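Side-chain contacts in 8-amino-8-demethylriboflavin N,N-dimethyltransferase (Streptomyces davawensis, PDB 4D7K), which methylates 8-amino-8-demethylriboflavin twice, using S-adenosyl-L-methionine, to give the antibiotic roseoflavin: residues A[143-146]-A[147-150]; A[158-161]-A[162-166]; A[316-319]-A[320-324]. All coordinates share one frame; numbering follows the deposited sequence.

Contact 1 of 3, residues A[143-146]-A[147-150]; sequences LARP and QHKE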
ATOM      1  N   LEU A 143      -3.848   3.943  22.917  1.00 47.28           N
ATOM      2  CA  LEU A 143      -3.368   5.267  22.551  1.00 47.61           C
ATOM      3  C   LEU A 143      -3.276   6.195  23.758  1.00 53.03           C
ATOM      4  O   LEU A 143      -2.476   7.128  23.769  1.00 48.55           O
ATOM      5  CB  LEU A 143      -4.279   5.879  21.486  1.00 50.99           C
ATOM      6  CG  LEU A 143      -4.260   5.181  20.126  1.00 42.10           C
ATOM      7  CD1 LEU A 143      -5.311   5.771  19.208  1.00 38.72           C
ATOM      8  CD2 LEU A 143      -2.876   5.280  19.500  1.00 37.83           C
ATOM      9  N   ALA A 144      -4.093   5.925  24.773  1.00 60.50           N
ATOM     10  CA  ALA A 144      -4.155   6.768  25.964  1.00 53.54           C
ATOM     11  C   ALA A 144      -2.853   6.731  26.767  1.00 57.44           C
ATOM     12  O   ALA A 144      -2.474   7.724  27.391  1.00 65.46           O
ATOM     13  CB  ALA A 144      -5.329   6.353  26.837  1.00 47.87           C
ATOM     14  N   ARG A 145      -2.174   5.586  26.744  1.00 54.48           N
ATOM     15  CA  ARG A 145      -0.896   5.419  27.440  1.00 51.33           C
ATOM     16  C   ARG A 145       0.156   6.439  26.996  1.00 55.78           C
ATOM     17  O   ARG A 145       0.231   6.786  25.819  1.00 65.24           O
ATOM     18  CB  ARG A 145      -0.363   4.002  27.217  1.00 47.66           C
ATOM     19  CG  ARG A 145      -1.217   2.900  27.827  1.00 57.09           C
ATOM     20  CD  ARG A 145      -0.684   1.527  27.440  1.00 68.72           C
ATOM     21  NE  ARG A 145      -1.392   0.443  28.116  1.00 80.97           N
ATOM     22  CZ  ARG A 145      -0.946  -0.176  29.205  1.00 89.64           C
ATOM     23  NH1 ARG A 145       0.213   0.179  29.746  1.00 92.54           N
ATOM     24  NH2 ARG A 145      -1.659  -1.152  29.753  1.00 92.72           N
ATOM     25  N   PRO A 146       0.982   6.919  27.943  1.00 62.91           N
ATOM     26  CA  PRO A 146       2.018   7.909  27.623  1.00 46.95           C
ATOM     27  C   PRO A 146       3.089   7.360  26.685  1.00 54.56           C
ATOM     28  O   PRO A 146       3.674   8.122  25.913  1.00 57.10           O
ATOM     29  CB  PRO A 146       2.614   8.252  28.993  1.00 58.91           C
ATOM     30  CG  PRO A 146       2.292   7.077  29.856  1.00 60.05           C
ATOM     31  CD  PRO A 146       0.964   6.583  29.377  1.00 56.09           C
ATOM     32  N   GLN A 147       3.331   6.053  26.741  1.00 49.48           N
ATOM     33  CA  GLN A 147       4.360   5.433  25.907  1.00 54.72           C
ATOM     34  C   GLN A 147       3.960   5.366  24.434  1.00 59.53           C
ATOM     35  O   GLN A 147       4.773   5.005  23.579  1.00 58.89           O
ATOM     36  CB  GLN A 147       4.686   4.025  26.415  1.00 53.52           C
ATOM     37  CG  GLN A 147       3.505   3.070  26.399  1.00 69.82           C
ATOM     38  CD  GLN A 147       3.861   1.695  26.935  1.00 89.42           C
ATOM     39  OE1 GLN A 147       2.983   0.908  27.294  1.00 94.99           O
ATOM     40  NE2 GLN A 147       5.155   1.398  26.988  1.00 97.55           N
ATOM     41  N   HIS A 148       2.710   5.712  24.140  1.00 51.44           N
ATOM     42  CA  HIS A 148       2.215   5.684  22.768  1.00 47.33           C
ATOM     43  C   HIS A 148       1.692   7.047  22.333  1.00 47.17           C
ATOM     44  O   HIS A 148       0.821   7.137  21.467  1.00 49.86           O
ATOM     45  CB  HIS A 148       1.114   4.632  22.618  1.00 45.63           C
ATOM     46  CG  HIS A 148       1.546   3.250  22.995  1.00 46.01           C
ATOM     47  ND1 HIS A 148       0.876   2.490  23.929  1.00 56.55           N
ATOM     48  CD2 HIS A 148       2.579   2.490  22.561  1.00 47.48           C
ATOM     49  CE1 HIS A 148       1.478   1.322  24.059  1.00 55.33           C
ATOM     50  NE2 HIS A 148       2.511   1.294  23.238  1.00 60.43           N
ATOM     51  N   LYS A 149       2.228   8.106  22.935  1.00 50.67           N
ATOM     52  CA  LYS A 149       1.823   9.468  22.599  1.00 49.85           C
ATOM     53  C   LYS A 149       2.124   9.822  21.141  1.00 48.81           C
ATOM     54  O   LYS A 149       1.329  10.497  20.480  1.00 49.22           O
ATOM     55  CB  LYS A 149       2.509  10.472  23.531  1.00 48.91           C
ATOM     56  CG  LYS A 149       2.328  11.912  23.092  1.00 51.54           C
ATOM     57  CD  LYS A 149       2.804  12.895  24.139  1.00 62.08           C
ATOM     58  CE  LYS A 149       2.675  14.312  23.617  1.00 63.18           C
ATOM     59  NZ  LYS A 149       3.405  14.464  22.328  1.00 58.74           N
ATOM     60  N   GLU A 150       3.269   9.363  20.645  1.00 38.41           N
ATOM     61  CA  GLU A 150       3.693   9.655  19.275  1.00 44.10           C
ATOM     62  C   GLU A 150       2.677   9.157  18.243  1.00 48.00           C
ATOM     63  O   GLU A 150       2.394   9.840  17.254  1.00 41.89           O
ATOM     64  CB  GLU A 150       5.065   9.032  19.012  1.00 52.48           C
ATOM     65  CG  GLU A 150       5.618   9.263  17.621  1.00 68.18           C
ATOM     66  CD  GLU A 150       7.072   8.836  17.507  1.00 86.94           C
ATOM     67  OE1 GLU A 150       7.759   8.766  18.551  1.00 94.14           O
ATOM     68  OE2 GLU A 150       7.528   8.568  16.377  1.00 92.44           O
TER

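Contact 2 of 3, residues A[158-161]-A[162-166]; sequences AMVE and FGQYF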
ATOM      1  N   ALA A 158      -4.609  12.467  11.817  1.00 28.91           N
ATOM      2  CA  ALA A 158      -5.266  11.692  10.772  1.00 30.30           C
ATOM      3  C   ALA A 158      -6.771  11.971  10.730  1.00 38.33           C
ATOM      4  O   ALA A 158      -7.330  12.191   9.654  1.00 32.47           O
ATOM      5  CB  ALA A 158      -5.012  10.214  10.975  1.00 33.89           C
ATOM      6  N   MET A 159      -7.411  11.975  11.900  1.00 38.95           N
ATOM      7  CA  MET A 159      -8.851  12.227  12.007  1.00 36.65           C
ATOM      8  C   MET A 159      -9.225  13.647  11.587  1.00 43.29           C
ATOM      9  O   MET A 159     -10.291  13.873  11.013  1.00 39.44           O
ATOM     10  CB  MET A 159      -9.342  11.977  13.438  1.00 38.83           C
ATOM     11  CG  MET A 159      -9.273  10.531  13.886  1.00 36.32           C
ATOM     12  SD  MET A 159     -10.226   9.452  12.800  1.00 56.39           S
ATOM     13  CE  MET A 159      -8.918   8.502  12.029  1.00 38.39           C
ATOM     14  N   VAL A 160      -8.355  14.606  11.891  1.00 46.66           N
ATOM     15  CA  VAL A 160      -8.565  15.984  11.450  1.00 44.86           C
ATOM     16  C   VAL A 160      -8.445  16.057   9.931  1.00 42.63           C
ATOM     17  O   VAL A 160      -9.232  16.734   9.269  1.00 41.39           O
ATOM     18  CB  VAL A 160      -7.558  16.958  12.105  1.00 43.02           C
ATOM     19  CG1 VAL A 160      -7.615  18.338  11.440  1.00 33.94           C
ATOM     20  CG2 VAL A 160      -7.815  17.061  13.606  1.00 36.92           C
ATOM     21  N   GLU A 161      -7.468  15.332   9.386  1.00 36.04           N
ATOM     22  CA  GLU A 161      -7.201  15.329   7.950  1.00 32.06           C
ATOM     23  C   GLU A 161      -8.354  14.717   7.146  1.00 39.90           C
ATOM     24  O   GLU A 161      -8.755  15.264   6.117  1.00 48.19           O
ATOM     25  CB  GLU A 161      -5.893  14.586   7.664  1.00 29.85           C
ATOM     26  CG  GLU A 161      -4.672  15.305   8.226  1.00 43.47           C
ATOM     27  CD  GLU A 161      -3.487  14.388   8.460  1.00 41.95           C
ATOM     28  OE1 GLU A 161      -3.567  13.200   8.087  1.00 50.94           O
ATOM     29  OE2 GLU A 161      -2.467  14.861   9.012  1.00 39.65           O
ATOM     30  N   PHE A 162      -8.880  13.587   7.612  1.00 40.90           N
ATOM     31  CA  PHE A 162     -10.028  12.956   6.966  1.00 40.05           C
ATOM     32  C   PHE A 162     -11.253  13.869   7.015  1.00 39.59           C
ATOM     33  O   PHE A 162     -12.042  13.910   6.075  1.00 36.66           O
ATOM     34  CB  PHE A 162     -10.349  11.610   7.622  1.00 35.25           C
ATOM     35  CG  PHE A 162      -9.345  10.530   7.319  1.00 33.05           C
ATOM     36  CD1 PHE A 162      -8.882  10.333   6.029  1.00 43.17           C
ATOM     37  CD2 PHE A 162      -8.864   9.714   8.327  1.00 41.36           C
ATOM     38  CE1 PHE A 162      -7.959   9.338   5.752  1.00 38.49           C
ATOM     39  CE2 PHE A 162      -7.942   8.720   8.056  1.00 38.41           C
ATOM     40  CZ  PHE A 162      -7.490   8.534   6.768  1.00 39.35           C
ATOM     41  N   GLY A 163     -11.402  14.600   8.112  1.00 32.14           N
ATOM     42  CA  GLY A 163     -12.482  15.559   8.235  1.00 40.72           C
ATOM     43  C   GLY A 163     -12.356  16.693   7.232  1.00 48.02           C
ATOM     44  O   GLY A 163     -13.347  17.148   6.667  1.00 46.63           O
ATOM     45  N   GLN A 164     -11.129  17.155   7.016  1.00 48.62           N
ATOM     46  CA  GLN A 164     -10.881  18.217   6.053  1.00 39.02           C
ATOM     47  C   GLN A 164     -11.054  17.687   4.631  1.00 45.11           C
ATOM     48  O   GLN A 164     -11.567  18.381   3.756  1.00 44.24           O
ATOM     49  CB  GLN A 164      -9.476  18.807   6.243  1.00 41.90           C
ATOM     50  CG  GLN A 164      -9.274  19.523   7.575  1.00 51.38           C
ATOM     51  CD  GLN A 164      -7.823  19.925   7.838  1.00 64.07           C
ATOM     52  OE1 GLN A 164      -6.889  19.339   7.290  1.00 56.59           O
ATOM     53  NE2 GLN A 164      -7.635  20.933   8.685  1.00 68.71           N
ATOM     54  N   TYR A 165     -10.639  16.444   4.413  1.00 37.73           N
ATOM     55  CA  TYR A 165     -10.681  15.856   3.080  1.00 34.13           C
ATOM     56  C   TYR A 165     -12.106  15.602   2.581  1.00 42.46           C
ATOM     57  O   TYR A 165     -12.353  15.624   1.376  1.00 50.51           O
ATOM     58  CB  TYR A 165      -9.887  14.546   3.054  1.00 36.00           C
ATOM     59  CG  TYR A 165      -9.794  13.921   1.678  1.00 42.70           C
ATOM     60  CD1 TYR A 165      -8.844  14.356   0.762  1.00 41.21           C
ATOM     61  CD2 TYR A 165     -10.656  12.900   1.294  1.00 40.47           C
ATOM     62  CE1 TYR A 165      -8.754  13.795  -0.499  1.00 41.27           C
ATOM     63  CE2 TYR A 165     -10.571  12.330   0.031  1.00 45.74           C
ATOM     64  CZ  TYR A 165      -9.619  12.784  -0.860  1.00 45.15           C
ATOM     65  OH  TYR A 165      -9.522  12.227  -2.116  1.00 43.99           O
ATOM     66  N   PHE A 166     -13.039  15.361   3.498  1.00 42.98           N
ATOM     67  CA  PHE A 166     -14.409  15.024   3.117  1.00 48.07           C
ATOM     68  C   PHE A 166     -15.406  16.144   3.406  1.00 49.33           C
ATOM     69  O   PHE A 166     -16.614  15.951   3.266  1.00 46.83           O
ATOM     70  CB  PHE A 166     -14.870  13.754   3.840  1.00 40.93           C
ATOM     71  CG  PHE A 166     -14.263  12.490   3.303  1.00 48.32           C
ATOM     72  CD1 PHE A 166     -14.620  12.009   2.053  1.00 50.43           C
ATOM     73  CD2 PHE A 166     -13.351  11.769   4.058  1.00 44.48           C
ATOM     74  CE1 PHE A 166     -14.067  10.841   1.558  1.00 50.39           C
ATOM     75  CE2 PHE A 166     -12.796  10.600   3.572  1.00 47.07           C
ATOM     76  CZ  PHE A 166     -13.155  10.135   2.320  1.00 50.62           C
TER

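Contact 3 of 3, residues A[316-319]-A[320-324]; sequences WDDL and LARAG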
ATOM      1  N   TRP A 316     -31.108   0.870  11.068  1.00 57.02           N
ATOM      2  CA  TRP A 316     -31.358   2.253  11.460  1.00 50.98           C
ATOM      3  C   TRP A 316     -32.845   2.508  11.630  1.00 55.16           C
ATOM      4  O   TRP A 316     -33.257   3.207  12.554  1.00 60.64           O
ATOM      5  CB  TRP A 316     -30.775   3.230  10.437  1.00 48.93           C
ATOM      6  CG  TRP A 316     -29.308   3.489  10.609  1.00 43.42           C
ATOM      7  CD1 TRP A 316     -28.310   3.163   9.735  1.00 44.90           C
ATOM      8  CD2 TRP A 316     -28.671   4.128  11.725  1.00 42.36           C
ATOM      9  NE1 TRP A 316     -27.092   3.563  10.236  1.00 46.29           N
ATOM     10  CE2 TRP A 316     -27.286   4.157  11.455  1.00 41.70           C
ATOM     11  CE3 TRP A 316     -29.137   4.679  12.925  1.00 45.76           C
ATOM     12  CZ2 TRP A 316     -26.363   4.715  12.340  1.00 43.99           C
ATOM     13  CZ3 TRP A 316     -28.219   5.234  13.801  1.00 48.46           C
ATOM     14  CH2 TRP A 316     -26.847   5.246  13.504  1.00 45.51           C
ATOM     15  N   ASP A 317     -33.648   1.936  10.734  1.00 59.97           N
ATOM     16  CA  ASP A 317     -35.102   2.008  10.846  1.00 65.82           C
ATOM     17  C   ASP A 317     -35.569   1.491  12.201  1.00 70.42           C
ATOM     18  O   ASP A 317     -36.340   2.153  12.892  1.00 73.17           O
ATOM     19  CB  ASP A 317     -35.776   1.206   9.728  1.00 72.37           C
ATOM     20  CG  ASP A 317     -36.176   2.068   8.542  1.00 83.47           C
ATOM     21  OD1 ASP A 317     -36.633   3.211   8.763  1.00 87.87           O
ATOM     22  OD2 ASP A 317     -36.038   1.599   7.391  1.00 83.99           O
ATOM     23  N   ASP A 318     -35.085   0.308  12.573  1.00 72.15           N
ATOM     24  CA  ASP A 318     -35.493  -0.360  13.806  1.00 77.91           C
ATOM     25  C   ASP A 318     -35.050   0.420  15.040  1.00 71.76           C
ATOM     26  O   ASP A 318     -35.790   0.530  16.017  1.00 74.24           O
ATOM     27  CB  ASP A 318     -34.927  -1.784  13.848  1.00 86.93           C
ATOM     28  CG  ASP A 318     -35.650  -2.677  14.842  1.00102.03           C
ATOM     29  OD1 ASP A 318     -35.781  -2.288  16.022  1.00107.22           O
ATOM     30  OD2 ASP A 318     -36.099  -3.771  14.438  1.00108.75           O
ATOM     31  N   LEU A 319     -33.838   0.961  14.987  1.00 67.59           N
ATOM     32  CA  LEU A 319     -33.311   1.753  16.089  1.00 62.82           C
ATOM     33  C   LEU A 319     -34.118   3.038  16.255  1.00 58.90           C
ATOM     34  O   LEU A 319     -34.603   3.342  17.346  1.00 62.18           O
ATOM     35  CB  LEU A 319     -31.832   2.072  15.857  1.00 62.58           C
ATOM     36  CG  LEU A 319     -30.898   1.921  17.059  1.00 71.00           C
ATOM     37  CD1 LEU A 319     -30.853   0.471  17.506  1.00 79.19           C
ATOM     38  CD2 LEU A 319     -29.500   2.425  16.731  1.00 69.80           C
ATOM     39  N   LEU A 320     -34.269   3.780  15.162  1.00 59.68           N
ATOM     40  CA  LEU A 320     -34.987   5.051  15.176  1.00 52.71           C
ATOM     41  C   LEU A 320     -36.468   4.877  15.494  1.00 59.22           C
ATOM     42  O   LEU A 320     -37.099   5.780  16.044  1.00 65.76           O
ATOM     43  CB  LEU A 320     -34.824   5.763  13.830  1.00 50.40           C
ATOM     44  CG  LEU A 320     -33.409   6.261  13.527  1.00 58.32           C
ATOM     45  CD1 LEU A 320     -33.221   6.473  12.031  1.00 56.60           C
ATOM     46  CD2 LEU A 320     -33.109   7.537  14.294  1.00 47.21           C
ATOM     47  N   ALA A 321     -37.018   3.717  15.143  1.00 57.74           N
ATOM     48  CA  ALA A 321     -38.422   3.422  15.410  1.00 64.05           C
ATOM     49  C   ALA A 321     -38.696   3.406  16.909  1.00 64.03           C
ATOM     50  O   ALA A 321     -39.707   3.929  17.373  1.00 82.53           O
ATOM     51  CB  ALA A 321     -38.823   2.087  14.781  1.00 63.01           C
ATOM     52  N   ARG A 322     -37.781   2.806  17.662  1.00 63.82           N
ATOM     53  CA  ARG A 322     -37.916   2.718  19.113  1.00 80.73           C
ATOM     54  C   ARG A 322     -37.762   4.083  19.787  1.00 82.85           C
ATOM     55  O   ARG A 322     -38.145   4.258  20.945  1.00 84.33           O
ATOM     56  CB  ARG A 322     -36.893   1.732  19.682  1.00 82.67           C
ATOM     57  CG  ARG A 322     -37.116   0.286  19.254  1.00 86.11           C
ATOM     58  CD  ARG A 322     -36.238  -0.672  20.051  1.00 87.59           C
ATOM     59  NE  ARG A 322     -34.851  -0.678  19.591  1.00 83.46           N
ATOM     60  CZ  ARG A 322     -33.842  -1.219  20.269  1.00 84.04           C
ATOM     61  NH1 ARG A 322     -34.059  -1.789  21.445  1.00 69.75           N
ATOM     62  NH2 ARG A 322     -32.613  -1.181  19.774  1.00 87.56           N
ATOM     63  N   ALA A 323     -37.204   5.045  19.059  1.00 78.44           N
ATOM     64  CA  ALA A 323     -36.998   6.386  19.596  1.00 75.75           C
ATOM     65  C   ALA A 323     -37.996   7.393  19.025  1.00 71.55           C
ATOM     66  O   ALA A 323     -37.955   8.577  19.362  1.00 68.05           O
ATOM     67  CB  ALA A 323     -35.576   6.844  19.328  1.00 69.90           C
ATOM     68  N   GLY A 324     -38.888   6.923  18.161  1.00 68.44           N
ATOM     69  CA  GLY A 324     -39.906   7.781  17.582  1.00 70.45           C
ATOM     70  C   GLY A 324     -39.401   8.661  16.453  1.00 72.26           C
ATOM     71  O   GLY A 324     -39.795   9.822  16.336  1.00 74.75           O
TER

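Contact 1 of 3, residues A[143-146]-A[147-150]
Arg145 and Pro146 meet Gln147, His148 and Lys149 in a local turn contact at the protein surface, where the chain passes from helix 139-144 into helix 149-165. Two backbone bonds hold the turn: His148 N donates to Arg145 O (3.2 Å), and a weak bond of 3.3 Å runs from Lys149 N to Pro146 O. Arg145 has CG beside its backbone N (chi1 -65°) and stays extended as far as NE, which carries it alongside both Gln147 and His148, pointing the same way. Its CB lies 3.8 Å from His148 ND1, and its CD is 3.7 Å from Gln147 OE1. Guanidinium and amide planes are turned 41° apart, with no hydrogen bond between them; Arg145 NH2 makes a salt bridge with Glu137 OE2. Gln147 CG rests over the centre of one face of the His148 ring, 3.5 Å above its plane. The imidazole is fixed further by a hydrogen bond between ND1 and Phe142 O and by stacking on the Phe142 ring. Lys149 leads away to a salt bridge with Asp153, while Leu143 packs on Val151 and Phe155 of the next helix. The arrangement is that of a short helix-to-helix junction, with a 3-10 turn at Pro146 and Gln147 and His148 at the N-cap position of helix 149-165.

Contact 2 of 3, residues A[158-161]-A[162-166]
Phe162 folds back on Ala158 and Met159 in the last turns of helix 149-165, an alpha-helical contact between side chains three and four residues apart. Regular i to i+4 bonds run beneath it, from Phe162 N to Ala158 O (2.9 Å) through to Tyr165 N and Glu161 O (2.8 Å). Packing is closest where the Phe162 ring passes obliquely by the Ala158 carbonyl, CD2 3.2 Å from Ala158 O. At the exposed margin of this aromatic side, bends at chi2 and chi3 of Met159 swing its methyl round to the edge of the Phe162 ring, near its plane, CE being 3.9 Å from CD2. Phe162 also packs on Phe108 and on Tyr18 of the second subunit, whose ring stacks with Tyr165, so this face of the helix belongs to the dimer interface. Tyr165 CD2 in turn lies over the centre of the Phe166 ring, 3.7 Å above its plane, just where the helix ends. Glu161 is buried, and its two carboxylate oxygens accept from the backbone N of Gly103 and Met104, in the first turn of helix 102-107; that helix end would be expected to stabilise the negative charge. The Val160-Gln164 side is more open to solvent, Gln164 being exposed and Val160 partly so. There the two run side by side, and Val160 CG1, anti to its own backbone N (chi1 169°), touches the amide at Gln164 NE2, 3.8 Å away.

Contact 3 of 3, residues A[316-319]-A[320-324]
Leu320 N donates to Trp316 O (2.9 Å) and Ala321 N to Asp317 O (2.8 Å); Arg322 N then makes only weak bonds, to Asp318 O and Leu319 O, and helix 313-322 closes in a Schellman motif, with Gly324 at positive phi (78°). On the buried side, with CG beside its backbone N (chi1 -68°), Leu320 lies back over the Trp316 carbonyl, CG 3.2 Å from Trp316 O, and CD1 is 4.4 Å from Trp316 CB. Both residues face the sheet, Trp316 against Ile283, Ile327 and Ile340, and Leu320 against Phe325, Ile327 and Cys342. The indole also makes a cation-pi contact with Arg311. Elsewhere on the helix Arg322 bends at chi3 and brings its guanidinium across Leu319, whose CD1 meets the edge of the group in its plane, 3.3 Å from NH2. Leu319 and Arg322 both reach Asp259 of helix 259-270, and Arg322 also packs on Val263. Asp318 approaches the same guanidinium differently: carboxylate and guanidinium planes stand 82° apart, and OD1, 4.0 Å from Arg322 NE, stands off the plane of the group, where none of its N-H bonds is directed. NE, buried here, has no partner in the model. The attraction between Asp318 and Arg322 is therefore probably one of charge alone, without the directional hold of a salt bridge.

Along the chain the three contacts follow in series, and none nests within or crosses another. Contact 1 closes the short turn between helices 139-144 and 149-165. Contact 2 comes at the far end of that second helix, so one helix joins the two, their centres 21 Å apart; that helix runs from the surface junction to the face turned to the second subunit. Contact 3 comes much later, closing helix 313-322 just before strand 325-333, an outermost strand of the mixed seven-stranded sheet. Its nearest atoms are about 17 Å from contact 2 and about 22 Å from contact 1. Contact 3 lies on a helix packed against the Rossmann-like methyltransferase sheet, whereas contact 2 reaches the dimer interface.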